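PDB 3DF6: ORF99 from Acidianus Filamentous Virus 1, which is of unknown function but may, as AcrID1 proteins do, act against the CRISPR defence of its archaeal host. Local coordinates for residues 20-26 / 90-94; 27-33 / 84-90; 55-61 / 73-79. The protein carries 2 engineered substitutions. The contacts are given in a common frame with arbitrary orientation. Residues are numbered along the deposited sequence.

Overall arrangement
After helix 3-18 the chain enters the first strands, and all three contacts pair neighbouring strands of one antiparallel sheet; residues 20-24 lead into it from the helix. The sheet order is 25-34, 84-96, 69-80, 56-64, 47-53. Interaction 1 (20-26/90-94) closes the longest loop. Interaction 2 (27-33/84-90) continues the same strand pair, shares Ile90 with it and nests inside its loop. Interaction 3 (55-61/73-79) is a hairpin nested inside both, so none of the loops cross. Strand 84-96 pairs with 25-34 on one side and 69-80 on the other. It thereby joins the early strand to the hairpin. Interactions 1 and 2 also touch the second subunit, which pairs with strand 25-34.

Interaction 1: residues 20-26 / 90-94; sequences DRIKEFE and IKGVN
Phe25 lays one face of its ring over the backbone of Gly92, with Gly92 N and the carbonyl carbon of Lys91 beneath it. This cross-strand aromatic-glycine pairing, often called aromatic rescue of glycine, lies in an antiparallel sheet between strands 25-34 and 84-96. A CB on Gly92 would clash with Phe25 CE2. Phe25 has chi1 p and chi2 near 94°, and its CZ meets Ile90 CG2 at 3.6 Å. Phe25 and Gly92 form a hydrogen-bonded pair: Phe25 N to Gly92 O 3.0 Å, Gly92 N to Phe25 O 2.7 Å. Glu26 and Lys91 follow as a non-hydrogen-bonded pair, CA to CA 4.1 Å. Their side chains form a long salt bridge, Glu26 OE1 to Lys91 NZ 4.0 Å.

Before this, Asp20 ends helix 3-18 in a Schellman motif with phi 68°. The chain then turns a corner at Glu24. Residues 22 and 24-26 also pair antiparallel with a strand of the second subunit, so the sheet continues across the dimer interface. Asp20 and Asn94 share Lys71: the first by a salt bridge, the second by a hydrogen bond. Glu24 (chi1 m, chi2 t) reaches along the neighbouring strand, and its OE2 accepts Asn94 N at 2.8 Å.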
loop_
_atom_site.group_PDB
_atom_site.type_symbol
_atom_site.label_atom_id
_atom_site.label_comp_id
_atom_site.label_asym_id
_atom_site.label_seq_id
_atom_site.Cartn_x
_atom_site.Cartn_y
_atom_site.Cartn_z
ATOM N N ASP C 20 4.206 -10.222 -7.010
ATOM C CA ASP C 20 3.235 -10.910 -6.182
ATOM C C ASP C 20 3.688 -11.145 -4.740
ATOM O O ASP C 20 3.190 -12.040 -4.069
ATOM C CB ASP C 20 2.772 -12.229 -6.819
ATOM C CG ASP C 20 1.412 -12.650 -6.325
ATOM O OD1 ASP C 20 0.536 -11.773 -6.139
ATOM O OD2 ASP C 20 1.222 -13.860 -6.117
ATOM N N ARG C 21 4.634 -10.344 -4.267
ATOM C CA ARG C 21 4.959 -10.277 -2.848
ATOM C C ARG C 21 3.870 -9.447 -2.158
ATOM O O ARG C 21 3.327 -9.845 -1.098
ATOM C CB ARG C 21 6.362 -9.698 -2.655
ATOM C CG ARG C 21 7.423 -10.494 -3.403
ATOM C CD ARG C 21 8.799 -10.411 -2.748
ATOM N NE ARG C 21 8.829 -11.034 -1.428
ATOM C CZ ARG C 21 9.948 -11.356 -0.786
ATOM N NH1 ARG C 21 11.127 -11.123 -1.352
ATOM N NH2 ARG C 21 9.892 -11.909 0.415
ATOM N N ILE C 22 3.537 -8.306 -2.773
ATOM C CA ILE C 22 2.293 -7.619 -2.425
ATOM C C ILE C 22 1.250 -8.229 -3.360
ATOM O O ILE C 22 1.362 -8.116 -4.577
ATOM C CB ILE C 22 2.384 -6.098 -2.557
ATOM C CG1 ILE C 22 3.378 -5.518 -1.521
ATOM C CG2 ILE C 22 1.007 -5.448 -2.352
ATOM C CD1 ILE C 22 3.824 -4.063 -1.857
ATOM N N LYS C 23 0.278 -8.943 -2.791
ATOM C CA LYS C 23 -0.721 -9.628 -3.602
ATOM C C LYS C 23 -1.651 -8.604 -4.274
ATOM O O LYS C 23 -1.901 -8.694 -5.480
ATOM C CB LYS C 23 -1.561 -10.571 -2.743
ATOM C CG LYS C 23 -0.772 -11.529 -1.828
ATOM C CD LYS C 23 0.234 -12.350 -2.584
ATOM C CE LYS C 23 1.171 -13.101 -1.611
ATOM N NZ LYS C 23 2.253 -13.778 -2.351
ATOM N N GLU C 24 -2.191 -7.682 -3.465
ATOM C CA GLU C 24 -3.053 -6.576 -3.928
ATOM C C GLU C 24 -2.855 -5.396 -2.984
ATOM O O GLU C 24 -2.401 -5.580 -1.849
ATOM C CB GLU C 24 -4.542 -6.986 -3.889
ATOM C CG GLU C 24 -4.876 -8.137 -4.847
ATOM C CD GLU C 24 -6.362 -8.298 -5.028
ATOM O OE1 GLU C 24 -7.077 -8.250 -4.003
ATOM O OE2 GLU C 24 -6.816 -8.455 -6.195
ATOM N N PHE C 25 -3.215 -4.196 -3.414
ATOM C CA PHE C 25 -3.031 -3.031 -2.533
ATOM C C PHE C 25 -3.831 -1.869 -3.080
ATOM O O PHE C 25 -4.286 -1.900 -4.231
ATOM C CB PHE C 25 -1.535 -2.632 -2.414
ATOM C CG PHE C 25 -1.003 -1.902 -3.638
ATOM C CD1 PHE C 25 -1.004 -0.506 -3.687
ATOM C CD2 PHE C 25 -0.565 -2.609 -4.754
ATOM C CE1 PHE C 25 -0.543 0.170 -4.841
ATOM C CE2 PHE C 25 -0.109 -1.933 -5.917
ATOM C CZ PHE C 25 -0.098 -0.556 -5.943
ATOM N N GLU C 26 -4.015 -0.860 -2.241
ATOM C CA GLU C 26 -4.498 0.441 -2.673
ATOM C C GLU C 26 -3.883 1.480 -1.755
ATOM O O GLU C 26 -3.630 1.213 -0.576
ATOM C CB GLU C 26 -6.031 0.522 -2.621
ATOM C CG GLU C 26 -6.615 0.374 -1.249
ATOM C CD GLU C 26 -8.150 0.339 -1.270
ATOM O OE1 GLU C 26 -8.770 0.764 -2.285
ATOM O OE2 GLU C 26 -8.723 -0.077 -0.243
ATOM N N ILE C 90 -3.369 4.876 -6.192
ATOM C CA ILE C 90 -2.807 3.754 -6.901
ATOM C C ILE C 90 -3.475 2.493 -6.297
ATOM O O ILE C 90 -3.597 2.381 -5.068
ATOM C CB ILE C 90 -1.250 3.653 -6.744
ATOM C CG1 ILE C 90 -0.559 4.961 -7.149
ATOM C CG2 ILE C 90 -0.713 2.520 -7.657
ATOM C CD1 ILE C 90 1.016 5.016 -6.921
ATOM N N LYS C 91 -3.921 1.576 -7.158
ATOM C CA LYS C 91 -4.559 0.340 -6.727
ATOM C C LYS C 91 -4.079 -0.819 -7.584
ATOM O O LYS C 91 -4.019 -0.705 -8.821
ATOM C CB LYS C 91 -6.077 0.455 -6.806
ATOM C CG LYS C 91 -6.862 -0.797 -6.352
ATOM C CD LYS C 91 -8.374 -0.504 -6.427
ATOM C CE LYS C 91 -9.248 -1.713 -6.083
ATOM N NZ LYS C 91 -8.837 -2.346 -4.788
ATOM N N GLY C 92 -3.734 -1.923 -6.917
ATOM C CA GLY C 92 -3.224 -3.115 -7.593
ATOM C C GLY C 92 -4.163 -4.268 -7.305
ATOM O O GLY C 92 -4.467 -4.546 -6.146
ATOM N N VAL C 93 -4.613 -4.929 -8.364
ATOM C CA VAL C 93 -5.622 -5.981 -8.292
ATOM C C VAL C 93 -5.107 -7.210 -9.057
ATOM O O VAL C 93 -4.409 -7.072 -10.058
ATOM C CB VAL C 93 -6.949 -5.400 -8.914
ATOM C CG1 VAL C 93 -7.855 -6.438 -9.471
ATOM C CG2 VAL C 93 -7.690 -4.546 -7.880
ATOM N N ASN C 94 -5.464 -8.406 -8.610
ATOM C CA ASN C 94 -5.169 -9.623 -9.361
ATOM C C ASN C 94 -6.383 -9.993 -10.160
ATOM O O ASN C 94 -7.479 -9.698 -9.730
ATOM C CB ASN C 94 -4.923 -10.771 -8.405
ATOM C CG ASN C 94 -3.626 -10.642 -7.709
ATOM O OD1 ASN C 94 -2.651 -10.190 -8.297
ATOM N ND2 ASN C 94 -3.594 -11.031 -6.455
#

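Interaction 2: residues 27-33 / 84-90. Engineered in segment 27-33: Met27 (natural residue Leu).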
loop_
_atom_site.group_PDB
_atom_site.type_symbol
_atom_site.label_atom_id
_atom_site.label_comp_id
_atom_site.label_asym_id
_atom_site.label_seq_id
_atom_site.Cartn_x
_atom_site.Cartn_y
_atom_site.Cartn_z
HETATM N N MSE C 27 -3.632 2.660 -2.288
HETATM C CA MSE C 27 -3.067 3.747 -1.496
HETATM C C MSE C 27 -3.703 5.037 -1.984
HETATM O O MSE C 27 -3.830 5.246 -3.196
HETATM C CB MSE C 27 -1.564 3.867 -1.700
HETATM C CG MSE C 27 -0.716 2.758 -1.157
HETATM SE SE MSE C 27 1.131 3.270 -1.519
HETATM C CE MSE C 27 1.174 3.216 -3.456
ATOM N N LYS C 28 -4.106 5.869 -1.036
ATOM C CA LYS C 28 -4.583 7.203 -1.322
ATOM C C LYS C 28 -3.421 8.144 -1.052
ATOM O O LYS C 28 -2.722 7.997 -0.035
ATOM C CB LYS C 28 -5.777 7.534 -0.437
ATOM C CG LYS C 28 -6.439 8.871 -0.741
ATOM C CD LYS C 28 -7.693 9.032 0.106
ATOM C CE LYS C 28 -8.528 10.248 -0.329
ATOM N NZ LYS C 28 -7.768 11.494 -0.085
ATOM N N LEU C 29 -3.229 9.097 -1.971
ATOM C CA LEU C 29 -2.026 9.909 -2.040
ATOM C C LEU C 29 -2.230 11.228 -2.772
ATOM O O LEU C 29 -3.098 11.345 -3.639
ATOM C CB LEU C 29 -1.031 9.279 -3.045
ATOM C CG LEU C 29 -0.603 7.826 -2.816
ATOM C CD1 LEU C 29 -0.095 7.197 -4.097
ATOM C CD2 LEU C 29 0.451 7.783 -1.668
ATOM N N ASN C 30 -1.291 12.167 -2.489
ATOM C CA ASN C 30 -1.396 13.497 -3.096
ATOM C C ASN C 30 0.028 13.949 -3.269
ATOM O O ASN C 30 0.542 14.738 -2.490
ATOM C CB ASN C 30 -2.207 14.520 -2.309
ATOM C CG ASN C 30 -2.442 15.807 -3.077
ATOM O OD1 ASN C 30 -2.007 15.975 -4.220
ATOM N ND2 ASN C 30 -3.123 16.738 -2.433
ATOM N N THR C 31 0.684 13.419 -4.288
ATOM C CA THR C 31 2.089 13.734 -4.518
ATOM C C THR C 31 2.303 13.912 -6.021
ATOM O O THR C 31 1.602 13.295 -6.839
ATOM C CB THR C 31 3.013 12.629 -3.869
ATOM O OG1 THR C 31 4.393 13.018 -3.946
ATOM C CG2 THR C 31 2.800 11.249 -4.518
ATOM N N THR C 32 3.243 14.778 -6.388
ATOM C CA THR C 32 3.434 15.120 -7.786
ATOM C C THR C 32 4.727 14.530 -8.338
ATOM O O THR C 32 5.828 14.868 -7.883
ATOM C CB THR C 32 3.380 16.657 -8.012
ATOM O OG1 THR C 32 2.095 17.137 -7.614
ATOM C CG2 THR C 32 3.595 16.999 -9.497
ATOM N N LEU C 33 4.564 13.659 -9.328
ATOM C CA LEU C 33 5.652 12.946 -9.967
ATOM C C LEU C 33 6.096 13.594 -11.264
ATOM O O LEU C 33 5.259 13.960 -12.096
ATOM C CB LEU C 33 5.223 11.521 -10.316
ATOM C CG LEU C 33 5.302 10.411 -9.261
ATOM C CD1 LEU C 33 4.422 10.726 -8.053
ATOM C CD2 LEU C 33 4.888 9.099 -9.900
ATOM N N LYS C 84 4.131 16.995 -15.470
ATOM C CA LYS C 84 4.098 16.458 -14.098
ATOM C C LYS C 84 2.744 15.808 -13.867
ATOM O O LYS C 84 1.763 16.181 -14.504
ATOM C CB LYS C 84 4.287 17.567 -13.053
ATOM C CG LYS C 84 5.500 18.478 -13.247
ATOM C CD LYS C 84 6.818 17.871 -12.763
ATOM C CE LYS C 84 7.970 18.847 -13.085
ATOM N NZ LYS C 84 9.316 18.183 -13.111
ATOM N N TYR C 85 2.690 14.843 -12.944
ATOM C CA TYR C 85 1.494 14.046 -12.721
ATOM C C TYR C 85 1.264 14.024 -11.227
ATOM O O TYR C 85 2.091 13.492 -10.479
ATOM C CB TYR C 85 1.691 12.616 -13.291
ATOM C CG TYR C 85 2.047 12.625 -14.787
ATOM C CD1 TYR C 85 1.087 12.328 -15.761
ATOM C CD2 TYR C 85 3.334 12.975 -15.220
ATOM C CE1 TYR C 85 1.408 12.361 -17.132
ATOM C CE2 TYR C 85 3.663 13.026 -16.584
ATOM C CZ TYR C 85 2.699 12.720 -17.533
ATOM O OH TYR C 85 3.032 12.776 -18.884
ATOM N N THR C 86 0.187 14.670 -10.782
ATOM C CA THR C 86 -0.209 14.584 -9.381
ATOM C C THR C 86 -1.024 13.295 -9.159
ATOM O O THR C 86 -2.186 13.198 -9.558
ATOM C CB THR C 86 -1.016 15.809 -8.917
ATOM O OG1 THR C 86 -0.236 16.991 -9.098
ATOM C CG2 THR C 86 -1.388 15.691 -7.446
ATOM N N VAL C 87 -0.404 12.325 -8.500
ATOM C CA VAL C 87 -1.041 11.041 -8.240
ATOM C C VAL C 87 -1.918 11.139 -6.988
ATOM O O VAL C 87 -1.461 11.574 -5.916
ATOM C CB VAL C 87 0.007 9.909 -8.133
ATOM C CG1 VAL C 87 -0.657 8.562 -7.771
ATOM C CG2 VAL C 87 0.800 9.770 -9.447
ATOM N N LEU C 88 -3.171 10.703 -7.129
ATOM C CA LEU C 88 -4.158 10.773 -6.055
ATOM C C LEU C 88 -4.465 9.413 -5.451
ATOM O O LEU C 88 -4.860 9.318 -4.284
ATOM C CB LEU C 88 -5.452 11.424 -6.550
ATOM C CG LEU C 88 -5.229 12.849 -7.089
ATOM C CD1 LEU C 88 -6.481 13.275 -7.850
ATOM C CD2 LEU C 88 -4.936 13.794 -5.942
ATOM N N SER C 89 -4.288 8.376 -6.259
ATOM C CA SER C 89 -4.506 6.986 -5.831
ATOM C C SER C 89 -3.765 6.024 -6.751
ATOM O O SER C 89 -3.551 6.335 -7.942
ATOM C CB SER C 89 -6.003 6.650 -5.828
ATOM O OG SER C 89 -6.231 5.366 -5.258
ATOM N N ILE C 90 -3.369 4.876 -6.192
ATOM C CA ILE C 90 -2.807 3.754 -6.901
ATOM C C ILE C 90 -3.475 2.493 -6.297
ATOM O O ILE C 90 -3.597 2.381 -5.068
ATOM C CB ILE C 90 -1.250 3.653 -6.744
ATOM C CG1 ILE C 90 -0.559 4.961 -7.149
ATOM C CG2 ILE C 90 -0.713 2.520 -7.657
ATOM C CD1 ILE C 90 1.016 5.016 -6.921
#
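The two strands run almost exactly antiparallel (176°), with axes 4.3 Å apart. Pairs Met27-Ile90 and Lys28-Ser89 hold one register. Pairs Thr31-Val87, Thr32-Thr86 and Leu33-Tyr85 hold another, shifted by one residue. The shift is a beta bulge, in which Leu29 and Asn30 sit opposite Leu88. Leu29 N bonds to Leu88 O (2.8 Å) at the bulge itself. Beyond it come Val87 N to Thr31 O (2.8 Å) and Leu33 N to Tyr85 O (2.7 Å).

On the face of Met27, Thr31, Leu33, Val87 and Ile90, which is mostly apolar, Leu29 is the bump. Its CD1 fills the hollow between Val87 CG1 (4.0 Å) and Ile90 CD1 (3.7 Å). Engineered selenomethionine Met27 brings CE to 3.9 Å from Ile90 CD1. Leu33 CD1 meets Val87 CG2 at 4.0 Å. On the other face, Thr32 OG1 and Thr86 OG1 are hydrogen-bonded at 2.8 Å.

Helix 3-18 covers the Met27 face, with Leu10 on Met27 and Phe6 on Leu29. Helix 35-42 adds Leu41 on Leu33 and Ile90. Met27, Lys28 and Leu29 pair antiparallel with a strand of the second subunit. On its far edge strand 84-96 joins strand 69-80, where Leu88 and Ser89 form a classic bulge opposite Glu76.

Interaction 3: residues 55-61 / 73-79; sequences GIFIDEY and LFVEYVR
This is an antiparallel strand pairing inside the hairpin of strands 56-64 and 69-80, within the sheet. The strand axes approach to 4.6 Å at 150°. Residues 56-61 and 73-79 are extended; Gly55, just before the first strand, has positive phi (78°). Hydrogen-bonded pairs are Phe57-Tyr77, Asp59-Val75 and Tyr61-Leu73. Ile58-Glu76 and Glu60-Phe74 lie between them, non-hydrogen-bonded. The six backbone bonds include Tyr77 N to Phe57 O (2.8 Å) and Asp59 N to Val75 O (3.0 Å).

On one face, Tyr77 takes chi1 p, so its ring lies under Phe57 CB, a CH-pi contact of 3.7 Å to the ring centroid. The Phe57 ring is nearly parallel to that of Tyr77 but slid aside. Arg79 CZ sits 4.1 Å from the centroid of the Phe57 ring, over its face, a cation-pi contact. Tyr77 OH donates to Asp59 OD2 at 2.6 Å, while Asp59 OD1 bonds to Ser50. On the other face, Glu60 CG meets Phe74 CE1 at 3.4 Å. One water links Gly55 O (2.7 Å) and Arg79 N (2.8 Å).

Strands 47-53 and 84-96 flank the pair; Phe38 of helix 35-42 covers Tyr61, Val75 and Tyr77. This is a regular beta hairpin inside an antiparallel sheet packed on a helix.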
loop_
_atom_site.group_PDB
_atom_site.type_symbol
_atom_site.label_atom_id
_atom_site.label_comp_id
_atom_site.label_asym_id
_atom_site.label_seq_id
_atom_site.Cartn_x
_atom_site.Cartn_y
_atom_site.Cartn_z
ATOM N N GLY C 55 -11.468 16.386 -15.120
ATOM C CA GLY C 55 -10.077 16.827 -15.008
ATOM C C GLY C 55 -9.148 15.807 -14.372
ATOM O O GLY C 55 -7.968 16.090 -14.165
ATOM N N ILE C 56 -9.666 14.617 -14.073
ATOM C CA ILE C 56 -8.867 13.574 -13.451
ATOM C C ILE C 56 -8.809 12.357 -14.372
ATOM O O ILE C 56 -9.842 11.907 -14.896
ATOM C CB ILE C 56 -9.428 13.154 -12.056
ATOM C CG1 ILE C 56 -9.576 14.371 -11.132
ATOM C CG2 ILE C 56 -8.521 12.079 -11.409
ATOM C CD1 ILE C 56 -10.229 14.099 -9.745
ATOM N N PHE C 57 -7.604 11.830 -14.569
ATOM C CA PHE C 57 -7.431 10.546 -15.256
ATOM C C PHE C 57 -7.315 9.316 -14.365
ATOM O O PHE C 57 -6.513 9.276 -13.403
ATOM C CB PHE C 57 -6.180 10.550 -16.116
ATOM C CG PHE C 57 -6.237 11.520 -17.224
ATOM C CD1 PHE C 57 -6.585 11.103 -18.504
ATOM C CD2 PHE C 57 -5.978 12.864 -16.998
ATOM C CE1 PHE C 57 -6.649 12.002 -19.540
ATOM C CE2 PHE C 57 -6.044 13.781 -18.055
ATOM C CZ PHE C 57 -6.387 13.343 -19.320
ATOM N N ILE C 58 -8.080 8.281 -14.725
ATOM C CA ILE C 58 -7.812 6.979 -14.123
ATOM C C ILE C 58 -7.341 6.095 -15.264
ATOM O O ILE C 58 -8.097 5.844 -16.221
ATOM C CB ILE C 58 -9.003 6.330 -13.421
ATOM C CG1 ILE C 58 -9.523 7.259 -12.322
ATOM C CG2 ILE C 58 -8.547 4.965 -12.829
ATOM C CD1 ILE C 58 -10.754 6.786 -11.605
ATOM N N ASP C 59 -6.086 5.664 -15.178
ATOM C CA ASP C 59 -5.561 4.697 -16.125
ATOM C C ASP C 59 -5.529 3.306 -15.514
ATOM O O ASP C 59 -5.242 3.139 -14.333
ATOM C CB ASP C 59 -4.154 5.061 -16.579
ATOM C CG ASP C 59 -4.103 6.329 -17.414
ATOM O OD1 ASP C 59 -5.146 6.997 -17.641
ATOM O OD2 ASP C 59 -2.984 6.670 -17.825
ATOM N N GLU C 60 -5.808 2.319 -16.347
ATOM C CA GLU C 60 -5.770 0.931 -15.950
ATOM C C GLU C 60 -4.700 0.249 -16.795
ATOM O O GLU C 60 -4.807 0.224 -18.012
ATOM C CB GLU C 60 -7.130 0.307 -16.213
ATOM C CG GLU C 60 -7.210 -1.167 -15.884
ATOM C CD GLU C 60 -8.558 -1.741 -16.316
ATOM O OE1 GLU C 60 -9.529 -0.958 -16.459
ATOM O OE2 GLU C 60 -8.644 -2.961 -16.526
ATOM N N TYR C 61 -3.673 -0.269 -16.141
ATOM C CA TYR C 61 -2.562 -0.934 -16.818
ATOM C C TYR C 61 -2.576 -2.407 -16.467
ATOM O O TYR C 61 -2.638 -2.760 -15.301
ATOM C CB TYR C 61 -1.243 -0.330 -16.374
ATOM C CG TYR C 61 -1.173 1.170 -16.585
ATOM C CD1 TYR C 61 -1.012 1.708 -17.867
ATOM C CD2 TYR C 61 -1.268 2.040 -15.512
ATOM C CE1 TYR C 61 -0.946 3.116 -18.067
ATOM C CE2 TYR C 61 -1.193 3.430 -15.690
ATOM C CZ TYR C 61 -1.035 3.953 -16.959
ATOM O OH TYR C 61 -0.958 5.319 -17.115
ATOM N N LEU C 73 -3.069 -2.557 -12.583
ATOM C CA LEU C 73 -2.690 -1.362 -11.835
ATOM C C LEU C 73 -3.554 -0.176 -12.248
ATOM O O LEU C 73 -3.625 0.177 -13.423
ATOM C CB LEU C 73 -1.211 -1.038 -12.103
ATOM C CG LEU C 73 -0.622 0.075 -11.232
ATOM C CD1 LEU C 73 -0.368 -0.486 -9.783
ATOM C CD2 LEU C 73 0.626 0.667 -11.856
ATOM N N PHE C 74 -4.231 0.436 -11.282
ATOM C CA PHE C 74 -5.028 1.622 -11.545
ATOM C C PHE C 74 -4.319 2.825 -10.934
ATOM O O PHE C 74 -4.008 2.813 -9.743
ATOM C CB PHE C 74 -6.411 1.477 -10.906
ATOM C CG PHE C 74 -7.210 0.347 -11.451
ATOM C CD1 PHE C 74 -8.135 0.575 -12.461
ATOM C CD2 PHE C 74 -7.051 -0.955 -10.950
ATOM C CE1 PHE C 74 -8.902 -0.467 -12.982
ATOM C CE2 PHE C 74 -7.803 -2.020 -11.471
ATOM C CZ PHE C 74 -8.731 -1.770 -12.499
ATOM N N VAL C 75 -4.074 3.857 -11.743
ATOM C CA VAL C 75 -3.414 5.076 -11.273
ATOM C C VAL C 75 -4.335 6.250 -11.552
ATOM O O VAL C 75 -4.695 6.510 -12.696
ATOM C CB VAL C 75 -2.024 5.327 -11.955
ATOM C CG1 VAL C 75 -1.350 6.561 -11.366
ATOM C CG2 VAL C 75 -1.108 4.114 -11.801
ATOM N N GLU C 76 -4.748 6.928 -10.493
ATOM C CA GLU C 76 -5.587 8.096 -10.609
ATOM C C GLU C 76 -4.707 9.344 -10.497
ATOM O O GLU C 76 -3.964 9.492 -9.524
ATOM C CB GLU C 76 -6.624 8.086 -9.484
ATOM C CG GLU C 76 -7.709 9.147 -9.608
ATOM C CD GLU C 76 -8.519 9.312 -8.310
ATOM O OE1 GLU C 76 -8.185 8.651 -7.317
ATOM O OE2 GLU C 76 -9.483 10.102 -8.289
ATOM N N TYR C 77 -4.786 10.241 -11.481
ATOM C CA TYR C 77 -3.888 11.396 -11.507
ATOM C C TYR C 77 -4.457 12.631 -12.189
ATOM O O TYR C 77 -5.422 12.545 -12.975
ATOM C CB TYR C 77 -2.535 11.040 -12.159
ATOM C CG TYR C 77 -2.611 10.602 -13.617
ATOM C CD1 TYR C 77 -2.433 11.517 -14.661
ATOM C CD2 TYR C 77 -2.871 9.269 -13.941
ATOM C CE1 TYR C 77 -2.504 11.099 -16.002
ATOM C CE2 TYR C 77 -2.937 8.847 -15.248
ATOM C CZ TYR C 77 -2.749 9.756 -16.275
ATOM O OH TYR C 77 -2.823 9.300 -17.562
ATOM N N VAL C 78 -3.821 13.769 -11.896
ATOM C CA VAL C 78 -4.073 15.022 -12.604
ATOM C C VAL C 78 -2.808 15.410 -13.387
ATOM O O VAL C 78 -1.702 15.403 -12.843
ATOM C CB VAL C 78 -4.509 16.139 -11.639
ATOM C CG1 VAL C 78 -4.757 17.462 -12.392
ATOM C CG2 VAL C 78 -5.767 15.716 -10.852
ATOM N N ARG C 79 -2.978 15.723 -14.671
ATOM C CA ARG C 79 -1.861 16.157 -15.513
ATOM C C ARG C 79 -1.517 17.630 -15.265
ATOM O O ARG C 79 -2.355 18.516 -15.441
ATOM C CB ARG C 79 -2.166 15.935 -16.991
ATOM C CG ARG C 79 -2.322 14.486 -17.402
ATOM C CD ARG C 79 -2.280 14.358 -18.941
ATOM N NE ARG C 79 -3.015 13.170 -19.375
ATOM C CZ ARG C 79 -2.473 12.006 -19.738
ATOM N NH1 ARG C 79 -1.152 11.833 -19.769
ATOM N NH2 ARG C 79 -3.267 11.006 -20.086
HETATM O O HOH W 1 -5.625 16.132 -15.476
#